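Local structure of type I polyketide synthase PikAII (Streptomyces venezuelae, 3QP9) at residues Val398-Ile406 with Tyr415-Leu425; Thr435-Pro443 with Leu479-Asp490. The protein is a polyketide synthase whose C2-type ketoreductase domain, of Rossmann fold, probably takes part in epimerising the growing polyketide chain. All blocks are in the same frame, centred on the assembly; numbering follows the deposited sequence.

Contact 1 (Val398-Ile406 with Tyr415-Leu425); sequences VLFSSVAAI and YAAGTAFLDAL
Leu399 drives its CD1 into the groove between Leu422 and Leu425, 3.8 Å from Leu425 CD1, and the side chains of Leu399 and Leu425 cross at about a right angle. With chi1 at -49°, the CG of Leu422 lies beside its own backbone N, and its CD1 reaches back over the strand, 3.4 Å from Phe400 O. These leucines seat helix 413-426 on strand 396-402, the first two elements of a beta-alpha-beta unit in the Rossmann fold; the short segments run at 134° with axes 7.4 Å apart. In the turn past the strand, small residues take over. Ala404 CB rests obliquely on the Tyr415 ring, 3.7 Å from CD2, and Ala405 CB sits 4.1 Å from Ala420 CB.

The polar groups gather beyond the leucines, on the side of Asp423 and Tyr415, and are mostly buried. Ser401 OG approaches both carboxylate oxygens of Asp423 and the carbonyl of Thr419, all at weak hydrogen-bond range, and its single proton cannot be assigned. Asp423 OD2 finds a firmer partner in Ser438 on the next strand, while OD1 accepts a hydrogen bond from a water that also donates to Ala405 O. Ser402 OG accepts from Ala404 N at 2.9 Å, closing an ST turn, and comes within 3.3 Å of Tyr415 OH; the tyrosine's CG, opposite its backbone N (chi1 -176°), lets the ring extend to it. Ser402 and Tyr415 probably correspond to the active-site serine and tyrosine of short-chain dehydrogenases, and Lys373 touches the tyrosine, so the contact's polar end probably forms part of the catalytic pocket.

Contact 2 (Thr435-Pro443 with Leu479-Asp490); sequences TVTSVAWSP and LGHGDTAVTIAD
Trp441 offers one face of its indole to Ile488, whose CD1 stands 4.1 Å from the centroid of the six-membered ring, 28° off the normal: a CH-pi contact. Val439 CG1 lies over the same face nearer the rim and also packs 3.6 Å from Ile488 CD1. The CG1 branch of Ile488 lies beside its backbone N, aiming CD1 over the indole, while CG2 meets CZ3. From the other side of the ring plane Phe400 comes in near NE1 with its ring inclined to the indole. Trp444 also meets the indole, edge to face.

Val439 CG2 continues this apolar side to Val486 CG1. The backbones beneath run parallel, 20° apart, joined by five hydrogen bonds from Ser438 N to Thr484 O at one end to Ser442 N with Ile488 O at the other; Ala440 N to Val486 O is the straightest, 169° at the hydrogen. Strand 485-488 is the last of the seven parallel strands of the short-chain dehydrogenase type of Rossmann sheet, reached from strand 435-441 through helices 453-460 and 468-481.

Two threonines tie down the turn before it. Thr437 OG1 donates a hydrogen bond to Asp483 O at 2.7 Å, in the carbonyl plane, and Thr484 OG1 donates to Val436 O at 2.8 Å, almost in line with that carbonyl. Asp483 itself turns its carboxylate to a salt bridge with Arg29. Just ahead, Gly482 ends helix 468-481 with a Schellman motif at positive phi, and Leu479 in its last turn sets CD2 3.6 Å from Thr437 CG2.

How the contacts relate
Strand 435-441, part of contact 2, lies next to strand 396-402 of contact 1 in the sheet and follows helix 413-426 in the chain. The centre of contact 1, a helix against a strand, is about 4 Å from that of the chain; the centre of contact 2, strand beside strand, is about 13 Å from it, and though mostly buried it reaches solvent at Thr484 and Ala485. Ser401 N probably bonds Val439 O, alongside the Asp423-Ser438 side-chain bridge. Backbone bonding carries contact 2, with a tryptophan as its apolar anchor. Contact 1 has no backbone bonds between its segments and depends on leucine packing, small residues and weak hydroxyl-carboxylate bonding close to the probable active site.

Contact 1 (Val398-Ile406 with Tyr415-Leu425)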
loop_
_atom_site.group_PDB
_atom_site.type_symbol
_atom_site.label_atom_id
_atom_site.label_comp_id
_atom_site.label_asym_id
_atom_site.label_seq_id
_atom_site.Cartn_x
_atom_site.Cartn_y
_atom_site.Cartn_z
ATOM N N VAL A 398 -13.306 -3.978 -6.873
ATOM C CA VAL A 398 -12.770 -2.704 -6.878
ATOM C C VAL A 398 -12.490 -2.299 -5.458
ATOM O O VAL A 398 -13.398 -2.171 -4.621
ATOM C CB VAL A 398 -13.751 -1.662 -7.532
ATOM C CG1 VAL A 398 -13.092 -0.289 -7.594
ATOM C CG2 VAL A 398 -14.164 -2.173 -8.886
ATOM N N LEU A 399 -11.199 -2.128 -5.154
ATOM C CA LEU A 399 -10.718 -1.642 -3.825
ATOM C C LEU A 399 -10.456 -0.155 -3.776
ATOM O O LEU A 399 -9.745 0.448 -4.657
ATOM C CB LEU A 399 -9.404 -2.410 -3.527
ATOM C CG LEU A 399 -9.526 -3.918 -3.776
ATOM C CD1 LEU A 399 -8.139 -4.689 -3.392
ATOM C CD2 LEU A 399 -10.672 -4.512 -2.901
ATOM N N PHE A 400 -11.003 0.480 -2.753
ATOM C CA PHE A 400 -10.741 1.902 -2.504
ATOM C C PHE A 400 -9.517 2.021 -1.600
ATOM O O PHE A 400 -9.593 1.737 -0.424
ATOM C CB PHE A 400 -11.986 2.593 -1.861
ATOM C CG PHE A 400 -13.039 3.023 -2.879
ATOM C CD1 PHE A 400 -13.382 2.219 -3.935
ATOM C CD2 PHE A 400 -13.686 4.262 -2.767
ATOM C CE1 PHE A 400 -14.343 2.639 -4.859
ATOM C CE2 PHE A 400 -14.639 4.692 -3.716
ATOM C CZ PHE A 400 -14.963 3.929 -4.741
ATOM N N SER A 401 -8.398 2.475 -2.203
ATOM C CA SER A 401 -7.172 2.700 -1.506
ATOM C C SER A 401 -6.970 4.220 -1.411
ATOM O O SER A 401 -7.922 5.016 -1.564
ATOM C CB SER A 401 -6.062 1.977 -2.301
ATOM O OG SER A 401 -4.726 2.254 -1.888
ATOM N N SER A 402 -5.737 4.649 -1.210
ATOM C CA SER A 402 -5.487 6.045 -0.808
ATOM C C SER A 402 -4.123 6.476 -1.305
ATOM O O SER A 402 -3.202 5.677 -1.322
ATOM C CB SER A 402 -5.520 6.133 0.714
ATOM O OG SER A 402 -4.828 7.270 1.166
ATOM N N VAL A 403 -3.999 7.746 -1.654
ATOM C CA VAL A 403 -2.712 8.320 -1.953
ATOM C C VAL A 403 -1.664 8.116 -0.784
ATOM O O VAL A 403 -0.474 8.307 -1.026
ATOM C CB VAL A 403 -2.797 9.832 -2.354
ATOM C CG1 VAL A 403 -3.639 10.053 -3.662
ATOM C CG2 VAL A 403 -3.390 10.733 -1.194
ATOM N N ALA A 404 -2.103 7.708 0.420
ATOM C CA ALA A 404 -1.154 7.457 1.577
ATOM C C ALA A 404 -0.301 6.233 1.207
ATOM O O ALA A 404 0.889 6.179 1.516
ATOM C CB ALA A 404 -1.912 7.197 2.883
ATOM N N ALA A 405 -0.866 5.351 0.400
ATOM C CA ALA A 405 -0.138 4.195 -0.026
ATOM C C ALA A 405 0.731 4.428 -1.271
ATOM O O ALA A 405 1.538 3.548 -1.657
ATOM C CB ALA A 405 -1.163 3.036 -0.304
ATOM N N ILE A 406 0.508 5.543 -1.946
ATOM C CA ILE A 406 1.192 5.845 -3.216
ATOM C C ILE A 406 2.462 6.666 -2.943
ATOM O O ILE A 406 3.568 6.223 -3.234
ATOM C CB ILE A 406 0.296 6.632 -4.118
ATOM C CG1 ILE A 406 -0.943 5.752 -4.505
ATOM C CG2 ILE A 406 1.083 7.058 -5.432
ATOM C CD1 ILE A 406 -0.629 4.381 -5.180
ATOM N N TYR A 415 -2.025 3.767 8.051
ATOM C CA TYR A 415 -3.010 3.907 6.928
ATOM C C TYR A 415 -2.364 3.473 5.610
ATOM O O TYR A 415 -2.935 2.695 4.875
ATOM C CB TYR A 415 -3.460 5.368 6.930
ATOM C CG TYR A 415 -4.506 5.762 5.960
ATOM C CD1 TYR A 415 -5.445 4.849 5.456
ATOM C CD2 TYR A 415 -4.561 7.087 5.531
ATOM C CE1 TYR A 415 -6.437 5.285 4.521
ATOM C CE2 TYR A 415 -5.502 7.514 4.634
ATOM C CZ TYR A 415 -6.445 6.634 4.138
ATOM O OH TYR A 415 -7.371 7.181 3.246
ATOM N N ALA A 416 -1.103 3.874 5.374
ATOM C CA ALA A 416 -0.335 3.462 4.202
ATOM C C ALA A 416 0.011 1.964 4.132
ATOM O O ALA A 416 -0.122 1.325 3.073
ATOM C CB ALA A 416 0.953 4.311 4.108
ATOM N N ALA A 417 0.447 1.381 5.248
ATOM C CA ALA A 417 0.602 -0.067 5.305
ATOM C C ALA A 417 -0.649 -0.825 4.814
ATOM O O ALA A 417 -0.546 -1.707 3.953
ATOM C CB ALA A 417 1.006 -0.527 6.792
ATOM N N GLY A 418 -1.830 -0.506 5.388
ATOM C CA GLY A 418 -3.035 -1.313 5.112
ATOM C C GLY A 418 -3.496 -1.127 3.658
ATOM O O GLY A 418 -3.895 -2.043 2.995
ATOM N N THR A 419 -3.415 0.116 3.192
ATOM C CA THR A 419 -3.925 0.523 1.913
ATOM C C THR A 419 -2.907 0.041 0.863
ATOM O O THR A 419 -3.297 -0.361 -0.270
ATOM C CB THR A 419 -4.166 2.029 2.128
ATOM O OG1 THR A 419 -5.534 2.379 2.000
ATOM C CG2 THR A 419 -3.136 3.076 1.763
ATOM N N ALA A 420 -1.616 -0.002 1.229
ATOM C CA ALA A 420 -0.663 -0.621 0.239
ATOM C C ALA A 420 -0.938 -2.071 0.009
ATOM O O ALA A 420 -0.559 -2.632 -1.035
ATOM C CB ALA A 420 0.861 -0.411 0.625
ATOM N N PHE A 421 -1.647 -2.710 0.950
ATOM C CA PHE A 421 -1.941 -4.135 0.732
ATOM C C PHE A 421 -2.957 -4.249 -0.364
ATOM O O PHE A 421 -2.880 -5.240 -1.221
ATOM C CB PHE A 421 -2.489 -4.801 2.000
ATOM C CG PHE A 421 -2.836 -6.252 1.821
ATOM C CD1 PHE A 421 -1.842 -7.229 1.965
ATOM C CD2 PHE A 421 -4.164 -6.629 1.522
ATOM C CE1 PHE A 421 -2.150 -8.574 1.790
ATOM C CE2 PHE A 421 -4.478 -7.898 1.371
ATOM C CZ PHE A 421 -3.469 -8.917 1.526
ATOM N N LEU A 422 -3.916 -3.285 -0.396
ATOM C CA LEU A 422 -4.944 -3.236 -1.525
ATOM C C LEU A 422 -4.332 -3.086 -2.885
ATOM O O LEU A 422 -4.717 -3.800 -3.902
ATOM C CB LEU A 422 -5.941 -2.085 -1.281
ATOM C CG LEU A 422 -6.542 -2.004 0.095
ATOM C CD1 LEU A 422 -7.511 -0.856 0.172
ATOM C CD2 LEU A 422 -7.353 -3.350 0.353
ATOM N N ASP A 423 -3.388 -2.133 -2.994
ATOM C CA ASP A 423 -2.712 -1.854 -4.258
ATOM C C ASP A 423 -1.900 -3.091 -4.664
ATOM O O ASP A 423 -1.883 -3.491 -5.820
ATOM C CB ASP A 423 -1.789 -0.640 -4.175
ATOM C CG ASP A 423 -2.491 0.617 -3.865
ATOM O OD1 ASP A 423 -1.859 1.455 -3.195
ATOM O OD2 ASP A 423 -3.600 0.921 -4.442
ATOM N N ALA A 424 -1.319 -3.789 -3.709
ATOM C CA ALA A 424 -0.621 -5.038 -4.080
ATOM C C ALA A 424 -1.470 -6.189 -4.526
ATOM O O ALA A 424 -0.997 -7.003 -5.311
ATOM C CB ALA A 424 0.247 -5.555 -2.901
ATOM N N LEU A 425 -2.636 -6.389 -3.894
ATOM C CA LEU A 425 -3.631 -7.390 -4.381
ATOM C C LEU A 425 -3.864 -7.155 -5.842
ATOM O O LEU A 425 -3.938 -8.103 -6.613
ATOM C CB LEU A 425 -4.933 -7.293 -3.585
ATOM C CG LEU A 425 -5.020 -7.868 -2.165
ATOM C CD1 LEU A 425 -6.421 -7.635 -1.626
ATOM C CD2 LEU A 425 -4.738 -9.383 -2.094
HETATM O O HOH W 1 0.796 1.081 -2.956
#

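Contact 2 (Thr435-Pro443 with Leu479-Asp490)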
loop_
_atom_site.group_PDB
_atom_site.type_symbol
_atom_site.label_atom_id
_atom_site.label_comp_id
_atom_site.label_asym_id
_atom_site.label_seq_id
_atom_site.Cartn_x
_atom_site.Cartn_y
_atom_site.Cartn_z
ATOM N N THR A 435 -11.241 -10.002 -11.267
ATOM C CA THR A 435 -10.321 -9.036 -11.796
ATOM C C THR A 435 -10.295 -7.921 -10.761
ATOM O O THR A 435 -11.308 -7.233 -10.557
ATOM C CB THR A 435 -10.910 -8.471 -13.051
ATOM O OG1 THR A 435 -11.064 -9.541 -14.015
ATOM C CG2 THR A 435 -10.013 -7.335 -13.618
ATOM N N VAL A 436 -9.161 -7.716 -10.115
ATOM C CA VAL A 436 -9.071 -6.694 -9.023
ATOM C C VAL A 436 -8.546 -5.365 -9.541
ATOM O O VAL A 436 -7.543 -5.347 -10.294
ATOM C CB VAL A 436 -8.166 -7.177 -7.942
ATOM C CG1 VAL A 436 -7.981 -6.019 -6.797
ATOM C CG2 VAL A 436 -8.679 -8.514 -7.401
ATOM N N THR A 437 -9.205 -4.247 -9.199
ATOM C CA THR A 437 -8.667 -2.925 -9.528
ATOM C C THR A 437 -8.488 -2.285 -8.182
ATOM O O THR A 437 -9.393 -2.433 -7.348
ATOM C CB THR A 437 -9.683 -2.121 -10.397
ATOM O OG1 THR A 437 -9.801 -2.735 -11.699
ATOM C CG2 THR A 437 -9.258 -0.659 -10.613
ATOM N N SER A 438 -7.324 -1.649 -7.921
ATOM C CA SER A 438 -7.211 -0.804 -6.758
ATOM C C SER A 438 -7.163 0.669 -7.224
ATOM O O SER A 438 -6.267 1.108 -8.026
ATOM C CB SER A 438 -6.001 -1.137 -5.958
ATOM O OG SER A 438 -5.941 -0.297 -4.808
ATOM N N VAL A 439 -8.077 1.467 -6.726
ATOM C CA VAL A 439 -7.961 2.897 -7.029
ATOM C C VAL A 439 -7.467 3.701 -5.801
ATOM O O VAL A 439 -8.099 3.707 -4.723
ATOM C CB VAL A 439 -9.280 3.477 -7.526
ATOM C CG1 VAL A 439 -9.088 4.910 -7.834
ATOM C CG2 VAL A 439 -9.740 2.734 -8.886
ATOM N N ALA A 440 -6.339 4.406 -5.941
ATOM C CA ALA A 440 -5.787 5.140 -4.772
ATOM C C ALA A 440 -6.289 6.566 -4.863
ATOM O O ALA A 440 -5.868 7.302 -5.688
ATOM C CB ALA A 440 -4.287 5.129 -4.825
ATOM N N TRP A 441 -7.124 6.994 -3.936
ATOM C CA TRP A 441 -7.791 8.283 -3.998
ATOM C C TRP A 441 -7.173 9.298 -3.086
ATOM O O TRP A 441 -6.629 8.981 -2.006
ATOM C CB TRP A 441 -9.209 8.124 -3.499
ATOM C CG TRP A 441 -10.098 7.199 -4.307
ATOM C CD1 TRP A 441 -10.465 5.905 -3.981
ATOM C CD2 TRP A 441 -10.898 7.552 -5.457
ATOM N NE1 TRP A 441 -11.368 5.424 -4.900
ATOM C CE2 TRP A 441 -11.702 6.429 -5.772
ATOM C CE3 TRP A 441 -11.022 8.719 -6.219
ATOM C CZ2 TRP A 441 -12.619 6.414 -6.883
ATOM C CZ3 TRP A 441 -11.968 8.741 -7.301
ATOM C CH2 TRP A 441 -12.689 7.579 -7.655
ATOM N N SER A 442 -7.236 10.549 -3.519
ATOM C CA SER A 442 -7.013 11.609 -2.602
ATOM C C SER A 442 -8.333 11.857 -1.906
ATOM O O SER A 442 -9.355 11.411 -2.387
ATOM C CB SER A 442 -6.466 12.875 -3.336
ATOM O OG SER A 442 -7.407 13.400 -4.213
ATOM N N PRO A 443 -8.330 12.569 -0.752
ATOM C CA PRO A 443 -9.621 12.680 -0.038
ATOM C C PRO A 443 -10.761 13.348 -0.780
ATOM O O PRO A 443 -10.579 14.362 -1.442
ATOM C CB PRO A 443 -9.244 13.546 1.208
ATOM C CG PRO A 443 -7.788 13.132 1.518
ATOM C CD PRO A 443 -7.199 12.997 0.076
ATOM N N LEU A 479 -12.482 2.100 -14.687
ATOM C CA LEU A 479 -12.884 0.656 -14.644
ATOM C C LEU A 479 -13.202 0.340 -16.088
ATOM O O LEU A 479 -12.960 -0.740 -16.583
ATOM C CB LEU A 479 -14.136 0.418 -13.761
ATOM C CG LEU A 479 -13.832 0.731 -12.291
ATOM C CD1 LEU A 479 -15.156 0.644 -11.490
ATOM C CD2 LEU A 479 -12.689 -0.241 -11.700
ATOM N N GLY A 480 -13.760 1.344 -16.764
ATOM C CA GLY A 480 -14.247 1.129 -18.137
ATOM C C GLY A 480 -13.056 0.965 -19.092
ATOM O O GLY A 480 -13.149 0.291 -20.152
ATOM N N HIS A 481 -11.936 1.589 -18.737
ATOM C CA HIS A 481 -10.777 1.487 -19.556
ATOM C C HIS A 481 -9.831 0.320 -19.260
ATOM O O HIS A 481 -8.904 0.096 -19.996
ATOM C CB HIS A 481 -10.169 2.867 -19.774
ATOM C CG HIS A 481 -10.952 3.655 -20.793
ATOM N ND1 HIS A 481 -12.187 4.232 -20.521
ATOM C CD2 HIS A 481 -10.730 3.867 -22.111
ATOM C CE1 HIS A 481 -12.641 4.828 -21.610
ATOM N NE2 HIS A 481 -11.788 4.602 -22.590
ATOM N N GLY A 482 -10.198 -0.511 -18.281
ATOM C CA GLY A 482 -9.487 -1.723 -17.948
ATOM C C GLY A 482 -8.387 -1.480 -16.919
ATOM O O GLY A 482 -7.572 -2.331 -16.726
ATOM N N ASP A 483 -8.336 -0.308 -16.278
ATOM C CA ASP A 483 -7.330 -0.049 -15.240
ATOM C C ASP A 483 -7.416 -1.050 -14.106
ATOM O O ASP A 483 -8.543 -1.376 -13.610
ATOM C CB ASP A 483 -7.563 1.336 -14.657
ATOM C CG ASP A 483 -7.083 2.463 -15.584
ATOM O OD1 ASP A 483 -6.249 2.207 -16.446
ATOM O OD2 ASP A 483 -7.534 3.602 -15.466
ATOM N N THR A 484 -6.238 -1.471 -13.659
ATOM C CA THR A 484 -6.027 -2.388 -12.554
ATOM C C THR A 484 -5.423 -1.646 -11.348
ATOM O O THR A 484 -5.741 -1.965 -10.225
ATOM C CB THR A 484 -5.278 -3.690 -13.013
ATOM O OG1 THR A 484 -5.338 -4.684 -11.970
ATOM C CG2 THR A 484 -3.901 -3.437 -13.261
ATOM N N ALA A 485 -4.634 -0.589 -11.559
ATOM C CA ALA A 485 -4.047 0.155 -10.442
ATOM C C ALA A 485 -3.940 1.565 -11.033
ATOM O O ALA A 485 -3.276 1.749 -12.067
ATOM C CB ALA A 485 -2.691 -0.434 -10.074
ATOM N N VAL A 486 -4.674 2.530 -10.483
ATOM C CA VAL A 486 -4.580 3.912 -10.954
ATOM C C VAL A 486 -4.691 4.827 -9.700
ATOM O O VAL A 486 -5.280 4.438 -8.726
ATOM C CB VAL A 486 -5.687 4.195 -11.945
ATOM C CG1 VAL A 486 -7.053 4.032 -11.295
ATOM C CG2 VAL A 486 -5.507 5.597 -12.592
ATOM N N THR A 487 -4.095 6.003 -9.719
ATOM C CA THR A 487 -4.278 7.013 -8.636
ATOM C C THR A 487 -5.195 8.142 -9.189
ATOM O O THR A 487 -4.920 8.697 -10.225
ATOM C CB THR A 487 -2.952 7.635 -8.258
ATOM O OG1 THR A 487 -2.177 6.607 -7.712
ATOM C CG2 THR A 487 -3.084 8.810 -7.221
ATOM N N ILE A 488 -6.215 8.543 -8.420
ATOM C CA ILE A 488 -7.067 9.623 -8.865
ATOM C C ILE A 488 -6.913 10.699 -7.786
ATOM O O ILE A 488 -7.354 10.515 -6.681
ATOM C CB ILE A 488 -8.463 9.154 -8.933
ATOM C CG1 ILE A 488 -8.502 7.991 -9.963
ATOM C CG2 ILE A 488 -9.408 10.363 -9.479
ATOM C CD1 ILE A 488 -9.891 7.498 -10.205
ATOM N N ALA A 489 -6.371 11.837 -8.163
ATOM C CA ALA A 489 -6.116 12.882 -7.197
ATOM C C ALA A 489 -6.047 14.263 -7.905
ATOM O O ALA A 489 -5.641 14.348 -9.072
ATOM C CB ALA A 489 -4.808 12.537 -6.450
ATOM N N ASP A 490 -6.549 15.312 -7.248
ATOM C CA ASP A 490 -6.554 16.653 -7.801
ATOM C C ASP A 490 -5.436 17.348 -7.046
ATOM O O ASP A 490 -5.621 17.704 -5.873
ATOM C CB ASP A 490 -7.943 17.329 -7.531
ATOM C CG ASP A 490 -8.037 18.724 -8.164
ATOM O OD1 ASP A 490 -6.995 19.221 -8.648
ATOM O OD2 ASP A 490 -9.130 19.326 -8.211
#